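Local structure of tonb-dependent siderophore receptor (Acinetobacter baumannii, 5FR8) at residues I157-V162 with S239-W244; K389-S394 with S553-N558; S410-A415 with R434-S439; N526-W531 with E584-L589. The protein probably binds iron-chelating siderophores, possibly including ferric enterobactin, at the outer membrane as a TonB-dependent receptor, in the first step of iron uptake. All blocks are in the same frame, centred on the assembly; numbering follows the deposited sequence.

Contact 1 of 4, residues I157-V162 with S239-W244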
loop_
_atom_site.group_PDB
_atom_site.type_symbol
_atom_site.label_atom_id
_atom_site.label_comp_id
_atom_site.label_asym_id
_atom_site.label_seq_id
_atom_site.Cartn_x
_atom_site.Cartn_y
_atom_site.Cartn_z
ATOM N N ILE A 157 11.051 2.218 -2.145
ATOM C CA ILE A 157 11.756 1.172 -2.863
ATOM C C ILE A 157 12.873 1.860 -3.600
ATOM O O ILE A 157 12.601 2.730 -4.401
ATOM C CB ILE A 157 10.825 0.453 -3.877
ATOM C CG1 ILE A 157 9.750 -0.350 -3.153
ATOM C CG2 ILE A 157 11.596 -0.532 -4.730
ATOM C CD1 ILE A 157 8.581 -0.726 -4.030
ATOM N N ILE A 158 14.117 1.468 -3.337
ATOM C CA ILE A 158 15.290 2.070 -3.982
ATOM C C ILE A 158 15.934 1.119 -4.976
ATOM O O ILE A 158 16.429 0.073 -4.624
ATOM C CB ILE A 158 16.330 2.484 -2.939
ATOM C CG1 ILE A 158 15.756 3.642 -2.106
ATOM C CG2 ILE A 158 17.658 2.811 -3.613
ATOM C CD1 ILE A 158 16.700 4.194 -1.060
ATOM N N THR A 159 15.915 1.496 -6.239
ATOM C CA THR A 159 16.310 0.586 -7.299
ATOM C C THR A 159 17.809 0.669 -7.476
ATOM O O THR A 159 18.442 1.679 -7.128
ATOM C CB THR A 159 15.642 0.963 -8.634
ATOM O OG1 THR A 159 16.164 2.213 -9.067
ATOM C CG2 THR A 159 14.141 1.107 -8.488
ATOM N N LYS A 160 18.361 -0.385 -8.061
ATOM C CA LYS A 160 19.783 -0.458 -8.337
ATOM C C LYS A 160 20.323 0.750 -9.115
ATOM O O LYS A 160 19.605 1.398 -9.874
ATOM C CB LYS A 160 20.102 -1.767 -9.060
ATOM C CG LYS A 160 20.159 -2.969 -8.114
ATOM C CD LYS A 160 19.797 -4.264 -8.834
ATOM C CE LYS A 160 19.594 -5.427 -7.872
ATOM N NZ LYS A 160 20.866 -5.784 -7.198
ATOM N N LYS A 161 21.606 1.023 -8.902
ATOM C CA LYS A 161 22.235 2.267 -9.306
ATOM C C LYS A 161 23.007 2.088 -10.588
ATOM O O LYS A 161 23.372 0.966 -10.958
ATOM C CB LYS A 161 23.228 2.737 -8.224
ATOM C CG LYS A 161 22.623 3.020 -6.856
ATOM C CD LYS A 161 21.800 4.309 -6.848
ATOM C CE LYS A 161 20.711 4.255 -5.785
ATOM N NZ LYS A 161 21.283 4.393 -4.417
ATOM N N VAL A 162 23.295 3.208 -11.242
ATOM C CA VAL A 162 24.276 3.219 -12.322
ATOM C C VAL A 162 25.655 2.843 -11.779
ATOM O O VAL A 162 25.921 3.010 -10.591
ATOM C CB VAL A 162 24.344 4.594 -13.004
ATOM C CG1 VAL A 162 22.989 4.931 -13.609
ATOM C CG2 VAL A 162 24.798 5.684 -12.043
ATOM N N SER A 239 12.714 -0.949 -17.248
ATOM C CA SER A 239 13.052 0.347 -16.665
ATOM C C SER A 239 14.484 0.774 -16.901
ATOM O O SER A 239 15.427 0.003 -16.682
ATOM C CB SER A 239 12.816 0.332 -15.161
ATOM O OG SER A 239 13.534 1.395 -14.538
ATOM N N GLY A 240 14.639 2.027 -17.311
ATOM C CA GLY A 240 15.941 2.544 -17.738
ATOM C C GLY A 240 16.319 3.813 -17.034
ATOM O O GLY A 240 15.484 4.660 -16.787
ATOM N N ARG A 241 17.597 3.931 -16.707
ATOM C CA ARG A 241 18.150 5.132 -16.109
ATOM C C ARG A 241 19.379 5.588 -16.853
ATOM O O ARG A 241 20.240 4.770 -17.184
ATOM C CB ARG A 241 18.579 4.840 -14.702
ATOM C CG ARG A 241 19.336 5.993 -14.072
ATOM C CD ARG A 241 19.456 5.765 -12.570
ATOM N NE ARG A 241 18.158 5.850 -11.911
ATOM C CZ ARG A 241 17.911 5.407 -10.686
ATOM N NH1 ARG A 241 18.877 4.858 -9.952
ATOM N NH2 ARG A 241 16.687 5.531 -10.195
ATOM N N LEU A 242 19.467 6.889 -17.118
ATOM C CA LEU A 242 20.708 7.494 -17.615
ATOM C C LEU A 242 21.189 8.503 -16.607
ATOM O O LEU A 242 20.403 9.331 -16.169
ATOM C CB LEU A 242 20.502 8.235 -18.930
ATOM C CG LEU A 242 20.134 7.411 -20.152
ATOM C CD1 LEU A 242 19.953 8.361 -21.337
ATOM C CD2 LEU A 242 21.158 6.327 -20.448
ATOM N N ALA A 243 22.473 8.439 -16.262
ATOM C CA ALA A 243 23.064 9.340 -15.303
ATOM C C ALA A 243 24.125 10.123 -16.002
ATOM O O ALA A 243 24.972 9.548 -16.684
ATOM C CB ALA A 243 23.670 8.562 -14.167
ATOM N N TRP A 244 24.068 11.443 -15.856
ATOM C CA TRP A 244 24.936 12.344 -16.600
ATOM C C TRP A 244 25.556 13.324 -15.639
ATOM O O TRP A 244 24.846 14.032 -14.928
ATOM C CB TRP A 244 24.105 13.097 -17.655
ATOM C CG TRP A 244 24.862 14.113 -18.527
ATOM C CD1 TRP A 244 26.190 14.097 -18.857
ATOM C CD2 TRP A 244 24.305 15.260 -19.187
ATOM N NE1 TRP A 244 26.493 15.173 -19.663
ATOM C CE2 TRP A 244 25.354 15.896 -19.879
ATOM C CE3 TRP A 244 23.026 15.815 -19.244
ATOM C CZ2 TRP A 244 25.165 17.046 -20.605
ATOM C CZ3 TRP A 244 22.845 16.947 -19.966
ATOM C CH2 TRP A 244 23.906 17.558 -20.638
#
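Thr159 and Arg241 meet at a shared acceptor, OD2 of Asp100, which takes a hydrogen bond from the threonine hydroxyl and forms a salt bridge with NH2 of the arginine. The two donors therefore lie close to each other without bonding directly, Thr159 OG1 standing 3.5 Å from Arg241 NH2 and oblique to the guanidinium. Arg241 leaves its barrel strand with CG anti to the backbone N (chi1 172°), and a bend at chi3 (-68°) sets NE. That NE is paired with Asp255 on the adjacent barrel strand, so two carboxylates, at NE and at NH2, limit the rotation of the guanidinium and compensate its charge. NH1 of Arg241 lies 3.5 Å from Lys160 O, and the same carbonyl receives a weak hydrogen bond from Arg204. A second positive charge, Lys161 NZ, stays 6.1 Å from Arg241 NH1. Beyond the polar group the contact turns apolar. Val162 crosses the arginine chain at about a right angle, with CG1 3.8 Å from Arg241 CD. Both methyls of the valine also rest on Ala243, CG1 at 3.7 Å and CG2 at 3.8 Å from its CB, and the first of them thus touches both barrel residues. Thr159 ends a strand of the plug's mixed sheet, and the chain from Lys160 to Val162 runs on along the inner side of strand 232-247. Ionic pairing between the plug and the barrel wall, continued by small apolar packing, is an instance of the plug-in-barrel architecture of TonB-dependent receptors.

Contact 2 of 4, residues K389-S394 with S553-N558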
loop_
_atom_site.group_PDB
_atom_site.type_symbol
_atom_site.label_atom_id
_atom_site.label_comp_id
_atom_site.label_asym_id
_atom_site.label_seq_id
_atom_site.Cartn_x
_atom_site.Cartn_y
_atom_site.Cartn_z
ATOM N N LYS A 389 -28.858 7.566 -14.099
ATOM C CA LYS A 389 -29.203 8.184 -15.375
ATOM C C LYS A 389 -30.376 7.425 -15.984
ATOM O O LYS A 389 -30.352 6.196 -16.103
ATOM C CB LYS A 389 -28.022 8.175 -16.341
ATOM C CG LYS A 389 -27.050 9.324 -16.148
ATOM C CD LYS A 389 -26.019 9.335 -17.265
ATOM C CE LYS A 389 -25.319 10.680 -17.373
ATOM N NZ LYS A 389 -24.140 10.584 -18.273
ATOM N N ASP A 390 -31.403 8.175 -16.362
ATOM C CA ASP A 390 -32.604 7.595 -16.898
ATOM C C ASP A 390 -33.021 8.366 -18.144
ATOM O O ASP A 390 -32.771 9.571 -18.246
ATOM C CB ASP A 390 -33.684 7.665 -15.835
ATOM C CG ASP A 390 -34.964 7.060 -16.292
ATOM O OD1 ASP A 390 -35.011 5.818 -16.392
ATOM O OD2 ASP A 390 -35.921 7.822 -16.538
ATOM N N SER A 391 -33.655 7.678 -19.088
ATOM C CA SER A 391 -34.030 8.292 -20.368
ATOM C C SER A 391 -35.092 9.395 -20.236
ATOM O O SER A 391 -35.285 10.181 -21.165
ATOM C CB SER A 391 -34.526 7.228 -21.347
ATOM O OG SER A 391 -35.696 6.584 -20.856
ATOM N N SER A 392 -35.782 9.445 -19.096
ATOM C CA SER A 392 -36.730 10.516 -18.814
ATOM C C SER A 392 -36.000 11.837 -18.573
ATOM O O SER A 392 -36.618 12.902 -18.563
ATOM C CB SER A 392 -37.540 10.186 -17.563
ATOM O OG SER A 392 -36.754 10.362 -16.388
ATOM N N GLY A 393 -34.689 11.760 -18.349
ATOM C CA GLY A 393 -33.903 12.931 -17.997
ATOM C C GLY A 393 -34.095 13.310 -16.539
ATOM O O GLY A 393 -33.666 14.378 -16.116
ATOM N N SER A 394 -34.726 12.427 -15.765
ATOM C CA SER A 394 -35.044 12.708 -14.358
ATOM C C SER A 394 -34.619 11.580 -13.393
ATOM O O SER A 394 -35.246 11.366 -12.347
ATOM C CB SER A 394 -36.544 12.986 -14.215
ATOM O OG SER A 394 -36.910 14.099 -14.994
ATOM N N SER A 553 -36.785 9.148 -11.318
ATOM C CA SER A 553 -37.606 8.364 -12.203
ATOM C C SER A 553 -36.785 7.218 -12.773
ATOM O O SER A 553 -35.610 7.381 -13.102
ATOM C CB SER A 553 -38.164 9.245 -13.309
ATOM O OG SER A 553 -38.788 10.373 -12.725
ATOM N N SER A 554 -37.427 6.059 -12.864
ATOM C CA SER A 554 -36.841 4.867 -13.445
ATOM C C SER A 554 -37.813 4.262 -14.489
ATOM O O SER A 554 -38.782 3.563 -14.147
ATOM C CB SER A 554 -36.561 3.872 -12.328
ATOM O OG SER A 554 -35.682 2.865 -12.771
ATOM N N THR A 555 -37.554 4.546 -15.761
ATOM C CA THR A 555 -38.427 4.078 -16.825
ATOM C C THR A 555 -38.156 2.619 -17.201
ATOM O O THR A 555 -37.014 2.173 -17.285
ATOM C CB THR A 555 -38.319 4.967 -18.082
ATOM O OG1 THR A 555 -36.969 4.971 -18.556
ATOM C CG2 THR A 555 -38.738 6.401 -17.779
ATOM N N ASN A 556 -39.238 1.887 -17.417
ATOM C CA ASN A 556 -39.177 0.516 -17.873
ATOM C C ASN A 556 -38.620 0.501 -19.300
ATOM O O ASN A 556 -39.154 1.187 -20.190
ATOM C CB ASN A 556 -40.592 -0.067 -17.833
ATOM C CG ASN A 556 -40.645 -1.528 -18.213
ATOM O OD1 ASN A 556 -40.177 -1.923 -19.283
ATOM N ND2 ASN A 556 -41.233 -2.343 -17.345
ATOM N N ALA A 557 -37.555 -0.277 -19.514
ATOM C CA ALA A 557 -36.870 -0.327 -20.811
ATOM C C ALA A 557 -37.821 -0.625 -21.978
ATOM O O ALA A 557 -37.737 0.006 -23.038
ATOM C CB ALA A 557 -35.748 -1.354 -20.770
ATOM N N ASN A 558 -38.729 -1.579 -21.777
ATOM C CA ASN A 558 -39.562 -2.104 -22.866
ATOM C C ASN A 558 -40.955 -1.476 -22.923
ATOM O O ASN A 558 -41.591 -1.444 -23.981
ATOM C CB ASN A 558 -39.683 -3.626 -22.725
ATOM C CG ASN A 558 -38.366 -4.274 -22.333
ATOM O OD1 ASN A 558 -37.300 -3.832 -22.760
ATOM N ND2 ASN A 558 -38.431 -5.309 -21.504
#
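Asp390 and Thr555 form the compact half of this contact, where one carboxylate serves both loops. With CG anti to the backbone N (chi1 -179°), the aspartate extends toward segment 553-558, and OD1 accepts a nearly straight bond from Thr555 N (2.9 Å, 169° at the hydrogen), met on the syn side but well out of the carboxylate plane. Thr555 OG1 lies 3.0 Å from the same OD1 and 3.1 Å from Ser391 OG; it is hydrogen-bonded to the serine, and the direction is not settled. OD2 is occupied by its own loop: Ser392 N approaches from above the carboxylate plane, while Ser392 OG, 2.7 Å from Asp390 OD2, donates to that oxygen's anti lone pair. Thr555 CG2 lies 3.4 Å from Asp390 OD2. A second backbone bond joins Ser553 N to Ser394 O (2.9 Å). Apart from that bond, the side chains of Ser392 and Ser394 meet Ser553 only in van der Waals contact, Ser392 OG touching Ser553 CB at 3.6 Å, and the hydroxyl of Ser553 turns to Asn564 instead. Ser391, Ser392 and Gly393 lie on the surface, and this solvent side carries mostly small polar groups. Asp390 N is held in turn by Asp398. A type I beta turn from Asp390 to Gly393 is overlaid by an Asx turn at Asp390 and an ST turn at Ser392. Such a self-bonded turn, docked on another loop, is consistent with the long, probably extracellular, loops of a TonB-dependent receptor barrel.

Contact 3 of 4, residues S410-A415 with R434-S439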
loop_
_atom_site.group_PDB
_atom_site.type_symbol
_atom_site.label_atom_id
_atom_site.label_comp_id
_atom_site.label_asym_id
_atom_site.label_seq_id
_atom_site.Cartn_x
_atom_site.Cartn_y
_atom_site.Cartn_z
ATOM N N SER A 410 -7.344 17.224 -9.749
ATOM C CA SER A 410 -6.827 17.470 -8.386
ATOM C C SER A 410 -5.501 18.211 -8.450
ATOM O O SER A 410 -4.641 17.896 -9.273
ATOM C CB SER A 410 -6.623 16.151 -7.667
ATOM O OG SER A 410 -6.451 16.360 -6.310
ATOM N N ARG A 411 -5.335 19.215 -7.597
ATOM C CA ARG A 411 -4.087 19.960 -7.554
ATOM C C ARG A 411 -3.693 20.212 -6.102
ATOM O O ARG A 411 -4.518 20.620 -5.271
ATOM C CB ARG A 411 -4.206 21.272 -8.317
ATOM C CG ARG A 411 -4.301 21.104 -9.828
ATOM C CD ARG A 411 -4.511 22.412 -10.608
ATOM N NE ARG A 411 -5.646 23.214 -10.147
ATOM C CZ ARG A 411 -6.935 22.873 -10.251
ATOM N NH1 ARG A 411 -7.316 21.702 -10.791
ATOM N NH2 ARG A 411 -7.859 23.715 -9.788
ATOM N N ILE A 412 -2.427 19.938 -5.801
ATOM C CA ILE A 412 -1.865 20.213 -4.494
ATOM C C ILE A 412 -0.624 21.030 -4.685
ATOM O O ILE A 412 0.276 20.617 -5.411
ATOM C CB ILE A 412 -1.443 18.945 -3.735
ATOM C CG1 ILE A 412 -2.650 18.028 -3.488
ATOM C CG2 ILE A 412 -0.817 19.339 -2.400
ATOM C CD1 ILE A 412 -2.337 16.774 -2.708
ATOM N N ALA A 413 -0.590 22.190 -4.042
ATOM C CA ALA A 413 0.597 22.993 -4.004
ATOM C C ALA A 413 1.098 23.036 -2.569
ATOM O O ALA A 413 0.312 23.251 -1.637
ATOM C CB ALA A 413 0.296 24.382 -4.499
ATOM N N SER A 414 2.402 22.815 -2.396
ATOM C CA SER A 414 2.983 22.615 -1.071
ATOM C C SER A 414 4.306 23.331 -0.937
ATOM O O SER A 414 5.050 23.455 -1.891
ATOM C CB SER A 414 3.216 21.120 -0.823
ATOM O OG SER A 414 2.105 20.342 -1.250
ATOM N N ALA A 415 4.599 23.795 0.266
ATOM C CA ALA A 415 5.940 24.271 0.629
ATOM C C ALA A 415 6.258 23.846 2.072
ATOM O O ALA A 415 5.347 23.667 2.898
ATOM C CB ALA A 415 6.027 25.780 0.509
ATOM N N ARG A 434 5.053 21.873 7.355
ATOM C CA ARG A 434 4.645 21.650 5.985
ATOM C C ARG A 434 3.282 22.300 5.743
ATOM O O ARG A 434 2.343 22.113 6.514
ATOM C CB ARG A 434 4.584 20.159 5.657
ATOM C CG ARG A 434 4.643 19.884 4.166
ATOM C CD ARG A 434 3.923 18.610 3.769
ATOM N NE ARG A 434 3.675 18.555 2.329
ATOM C CZ ARG A 434 4.459 17.942 1.457
ATOM N NH1 ARG A 434 5.563 17.315 1.860
ATOM N NH2 ARG A 434 4.134 17.958 0.175
ATOM N N PHE A 435 3.199 23.081 4.673
ATOM C CA PHE A 435 1.965 23.709 4.245
ATOM C C PHE A 435 1.471 23.007 3.011
ATOM O O PHE A 435 2.250 22.769 2.086
ATOM C CB PHE A 435 2.244 25.161 3.888
ATOM C CG PHE A 435 1.063 25.887 3.330
ATOM C CD1 PHE A 435 0.075 26.369 4.173
ATOM C CD2 PHE A 435 0.951 26.108 1.966
ATOM C CE1 PHE A 435 -1.010 27.042 3.661
ATOM C CE2 PHE A 435 -0.125 26.795 1.447
ATOM C CZ PHE A 435 -1.108 27.261 2.300
ATOM N N ASP A 436 0.185 22.678 2.991
ATOM C CA ASP A 436 -0.418 21.984 1.839
ATOM C C ASP A 436 -1.719 22.664 1.427
ATOM O O ASP A 436 -2.536 22.985 2.281
ATOM C CB ASP A 436 -0.703 20.521 2.170
ATOM C CG ASP A 436 0.555 19.736 2.465
ATOM O OD1 ASP A 436 1.235 19.338 1.468
ATOM O OD2 ASP A 436 0.854 19.540 3.687
ATOM N N ASP A 437 -1.895 22.902 0.130
ATOM C CA ASP A 437 -3.099 23.545 -0.357
ATOM C C ASP A 437 -3.641 22.726 -1.502
ATOM O O ASP A 437 -3.023 22.636 -2.558
ATOM C CB ASP A 437 -2.807 24.967 -0.819
ATOM C CG ASP A 437 -4.073 25.778 -1.120
ATOM O OD1 ASP A 437 -5.169 25.446 -0.645
ATOM O OD2 ASP A 437 -3.959 26.791 -1.828
ATOM N N HIS A 438 -4.805 22.135 -1.268
ATOM C CA HIS A 438 -5.445 21.253 -2.208
ATOM C C HIS A 438 -6.656 21.922 -2.907
ATOM O O HIS A 438 -7.423 22.651 -2.286
ATOM C CB HIS A 438 -5.871 20.022 -1.436
ATOM C CG HIS A 438 -6.727 19.090 -2.216
ATOM N ND1 HIS A 438 -7.884 18.555 -1.705
ATOM C CD2 HIS A 438 -6.594 18.594 -3.471
ATOM C CE1 HIS A 438 -8.431 17.762 -2.612
ATOM N NE2 HIS A 438 -7.668 17.768 -3.692
ATOM N N SER A 439 -6.813 21.692 -4.208
ATOM C CA SER A 439 -7.800 22.430 -5.004
ATOM C C SER A 439 -9.239 22.267 -4.519
ATOM O O SER A 439 -10.041 23.167 -4.710
ATOM C CB SER A 439 -7.704 22.053 -6.495
ATOM O OG SER A 439 -8.361 20.822 -6.800
#
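Ser414 and Asp436 are brought together by matching first torsions: the serine OG (chi1 -44°) and the aspartate CG (chi1 -63°) both stand anti to their own carbonyl carbon, on the same face of the sheet. Ser414 OG donates to Asp436 OD1 at 3.0 Å, on the anti side and somewhat out of the carboxylate plane. The syn lone pair of that oxygen takes Arg434 NE at 2.7 Å, within the guanidinium plane, so one oxygen carries two donors. In the backbone that carries them, the antiparallel strands of the 407-422/427-438 hairpin are joined through the hydrogen-bonded pairs Ala413-Asp437 and Ala415-Phe435. Towards the other end, Ser410 OG meets the edge of the His438 ring, with a weak bond of 3.2 Å to NE2. On the opposite face, Ser439 CB lies over the Arg411 guanidinium, 3.7 Å from NH2, while Arg411 NH1 pairs with Glu409. Arg434 NH2 has a second carboxylate, Glu373 of strand 365-380, and NH1 a weak bond to the Arg145 carbonyl. The buried Asp436 is thus paired in a salt bridge with Arg434, which also serves Glu373, and is further hydrogen-bonded by Ser414; this would probably favour its ionised form.

Contact 4 of 4, residues N526-W531 with E584-L589. With C8E ((hydroxyethyloxy)tri(ethyloxy)octane), chain C.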
loop_
_atom_site.group_PDB
_atom_site.type_symbol
_atom_site.label_atom_id
_atom_site.label_comp_id
_atom_site.label_asym_id
_atom_site.label_seq_id
_atom_site.Cartn_x
_atom_site.Cartn_y
_atom_site.Cartn_z
ATOM N N ASN A 526 21.764 -5.569 20.309
ATOM C CA ASN A 526 21.041 -4.313 20.187
ATOM C C ASN A 526 19.575 -4.582 20.382
ATOM O O ASN A 526 19.097 -5.682 20.109
ATOM C CB ASN A 526 21.227 -3.735 18.798
ATOM C CG ASN A 526 20.783 -4.702 17.730
ATOM O OD1 ASN A 526 19.592 -4.834 17.435
ATOM N ND2 ASN A 526 21.743 -5.423 17.173
ATOM N N ALA A 527 18.847 -3.572 20.826
ATOM C CA ALA A 527 17.429 -3.740 21.018
ATOM C C ALA A 527 16.721 -2.395 21.025
ATOM O O ALA A 527 17.313 -1.354 21.329
ATOM C CB ALA A 527 17.176 -4.495 22.310
ATOM N N SER A 528 15.443 -2.421 20.688
ATOM C CA SER A 528 14.606 -1.248 20.866
ATOM C C SER A 528 13.260 -1.654 21.440
ATOM O O SER A 528 12.796 -2.792 21.272
ATOM C CB SER A 528 14.395 -0.490 19.563
ATOM O OG SER A 528 13.602 -1.243 18.648
ATOM N N LEU A 529 12.653 -0.711 22.141
ATOM C CA LEU A 529 11.248 -0.784 22.461
ATOM C C LEU A 529 10.676 0.609 22.267
ATOM O O LEU A 529 11.284 1.612 22.631
ATOM C CB LEU A 529 11.028 -1.281 23.885
ATOM C CG LEU A 529 9.581 -1.144 24.380
ATOM C CD1 LEU A 529 9.124 -2.433 25.030
ATOM C CD2 LEU A 529 9.407 0.039 25.340
ATOM N N THR A 530 9.519 0.679 21.644
ATOM C CA THR A 530 8.944 1.967 21.337
ATOM C C THR A 530 7.424 1.892 21.441
ATOM O O THR A 530 6.789 0.959 20.963
ATOM C CB THR A 530 9.424 2.506 19.954
ATOM O OG1 THR A 530 8.407 3.329 19.367
ATOM C CG2 THR A 530 9.780 1.370 18.975
ATOM N N TRP A 531 6.865 2.862 22.144
ATOM C CA TRP A 531 5.432 3.032 22.240
ATOM C C TRP A 531 5.033 3.852 21.037
ATOM O O TRP A 531 5.728 4.826 20.723
ATOM C CB TRP A 531 5.116 3.783 23.540
ATOM C CG TRP A 531 3.762 4.391 23.639
ATOM C CD1 TRP A 531 2.596 3.753 23.963
ATOM C CD2 TRP A 531 3.426 5.767 23.444
ATOM N NE1 TRP A 531 1.554 4.648 23.960
ATOM C CE2 TRP A 531 2.039 5.891 23.642
ATOM C CE3 TRP A 531 4.158 6.903 23.097
ATOM C CZ2 TRP A 531 1.370 7.108 23.512
ATOM C CZ3 TRP A 531 3.486 8.125 22.972
ATOM C CH2 TRP A 531 2.111 8.212 23.177
ATOM N N GLU A 584 6.257 -1.462 19.545
ATOM C CA GLU A 584 7.132 -2.158 18.625
ATOM C C GLU A 584 8.381 -2.422 19.445
ATOM O O GLU A 584 8.822 -1.563 20.222
ATOM C CB GLU A 584 7.513 -1.275 17.428
ATOM C CG GLU A 584 6.443 -1.007 16.363
ATOM C CD GLU A 584 6.946 -0.089 15.245
ATOM O OE1 GLU A 584 8.106 0.414 15.334
ATOM O OE2 GLU A 584 6.179 0.136 14.276
ATOM N N GLY A 585 8.956 -3.603 19.287
ATOM C CA GLY A 585 10.285 -3.858 19.810
ATOM C C GLY A 585 11.050 -4.604 18.749
ATOM O O GLY A 585 10.470 -5.205 17.842
ATOM N N SER A 586 12.364 -4.563 18.858
ATOM C CA SER A 586 13.226 -5.311 17.958
ATOM C C SER A 586 14.435 -5.788 18.755
ATOM O O SER A 586 14.804 -5.175 19.760
ATOM C CB SER A 586 13.672 -4.421 16.810
ATOM O OG SER A 586 14.246 -3.222 17.304
ATOM N N LEU A 587 15.039 -6.884 18.311
ATOM C CA LEU A 587 16.180 -7.453 19.008
ATOM C C LEU A 587 17.177 -8.046 18.036
ATOM O O LEU A 587 16.820 -8.904 17.215
ATOM C CB LEU A 587 15.713 -8.554 19.943
ATOM C CG LEU A 587 16.818 -9.455 20.477
ATOM C CD1 LEU A 587 17.665 -8.668 21.446
ATOM C CD2 LEU A 587 16.231 -10.683 21.150
ATOM N N GLY A 588 18.431 -7.623 18.157
ATOM C CA GLY A 588 19.479 -8.112 17.270
ATOM C C GLY A 588 20.642 -8.759 17.998
ATOM O O GLY A 588 21.230 -8.154 18.894
ATOM N N LEU A 589 20.984 -9.980 17.584
ATOM C CA LEU A 589 22.060 -10.734 18.195
ATOM C C LEU A 589 23.061 -11.223 17.167
ATOM O O LEU A 589 22.778 -12.172 16.427
ATOM C CB LEU A 589 21.487 -11.944 18.916
ATOM C CG LEU A 589 20.724 -11.641 20.201
ATOM C CD1 LEU A 589 20.253 -12.941 20.828
ATOM C CD2 LEU A 589 21.600 -10.858 21.172
HETATM C C1 C8E C . 12.910 -7.088 22.387
HETATM C C2 C8E C . 11.945 -7.679 21.346
HETATM C C3 C8E C . 12.468 -8.914 20.577
HETATM C C4 C8E C . 11.392 -9.978 20.271
HETATM C C5 C8E C . 11.988 -11.388 20.048
HETATM C C6 C8E C . 12.516 -12.037 21.337
HETATM C C7 C8E C . 12.799 -13.537 21.201
HETATM C C8 C8E C . 14.240 -13.942 21.592
HETATM O O9 C8E C . 14.628 -15.097 20.797
HETATM C C10 C8E C . 16.048 -15.139 20.528
HETATM C C11 C8E C . 16.446 -16.416 19.759
HETATM O O12 C8E C . 15.571 -16.681 18.648
HETATM C C13 C8E C . 15.612 -18.070 18.202
HETATM C C14 C8E C . 14.944 -18.221 16.817
HETATM O O15 C8E C . 14.673 -19.591 16.468
HETATM C C16 C8E C . 13.362 -20.091 16.857
HETATM C C17 C8E C . 13.407 -21.464 17.602
HETATM O O18 C8E C . 12.073 -21.996 17.741
HETATM C C19 C8E C . 11.535 -22.490 16.475
HETATM C C20 C8E C . 9.999 -22.706 16.436
HETATM O O21 C8E C . 9.550 -23.748 15.505
#
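Asn526 and Gly588 are a hydrogen-bonded pair at one end of two strands that run almost exactly antiparallel, their axes 4.6 Å apart and inclined at 179°. Ser528 with Ser586 and Thr530 with Glu584 repeat the pattern, giving six backbone bonds over the two segments. Between them lie the non-hydrogen-bonded pairs Ala527-Leu587 and Leu529-Gly585, where CA groups come close to carbonyl oxygens, as Ala527 CA does to Ser586 O at 3.2 Å. The Asn526 carboxamide lies against Gly588, which has no side chain, and its OD1 rests 3.3 Å from Gly588 CA. On the same face the Ser528 and Ser586 hydroxyls are modelled so close together that the geometry of their hydrogen bond is doubtful. The two strands are neighbouring staves of the transmembrane beta-barrel, with these polar residues on the side of the plug. Thr530 and Glu584 lie side by side and point the same way, the methyl CG2 of the threonine 3.8 Å from Glu584 CB. The extended glutamate chain carries its OE2 on to salt bridges with Arg139 and Arg88, both in the plug region, and these two positive charges probably hold the buried carboxylate ionised. The other face bears Ala527, Leu529 and Leu587. Leu587 has CG anti to the backbone N (chi1 166°); its CD1 lies 3.6 Å from Asn526 O and 4.3 Å from Ala527 CB. Leu587 CB and CD2 both pack on the octyl tail of the detergent C8E, CD2 3.8 Å from C8, as expected of the lipid-facing side of the barrel, and the tail's C1 end lies near Ser586 O.

From the N terminus, contact 1 comes first: it closes a loop of 76 residues, from the last strand of the plug sheet to barrel strand 232-247, and joins plug to wall. Contact 2 then opens at 389-394 and closes only at 553-558, bringing two distant barrel loops together. Nested inside that loop, contact 3 closes a local hairpin. Contact 4 opens at 526-531 and closes at 584-589, so its segments alternate with those of contact 2, and the two lie on opposite sides of the chain's centre, about 63 Å apart between centres. Contacts 1, 3 and 4 all reach the barrel, whereas contact 2 ties its loops.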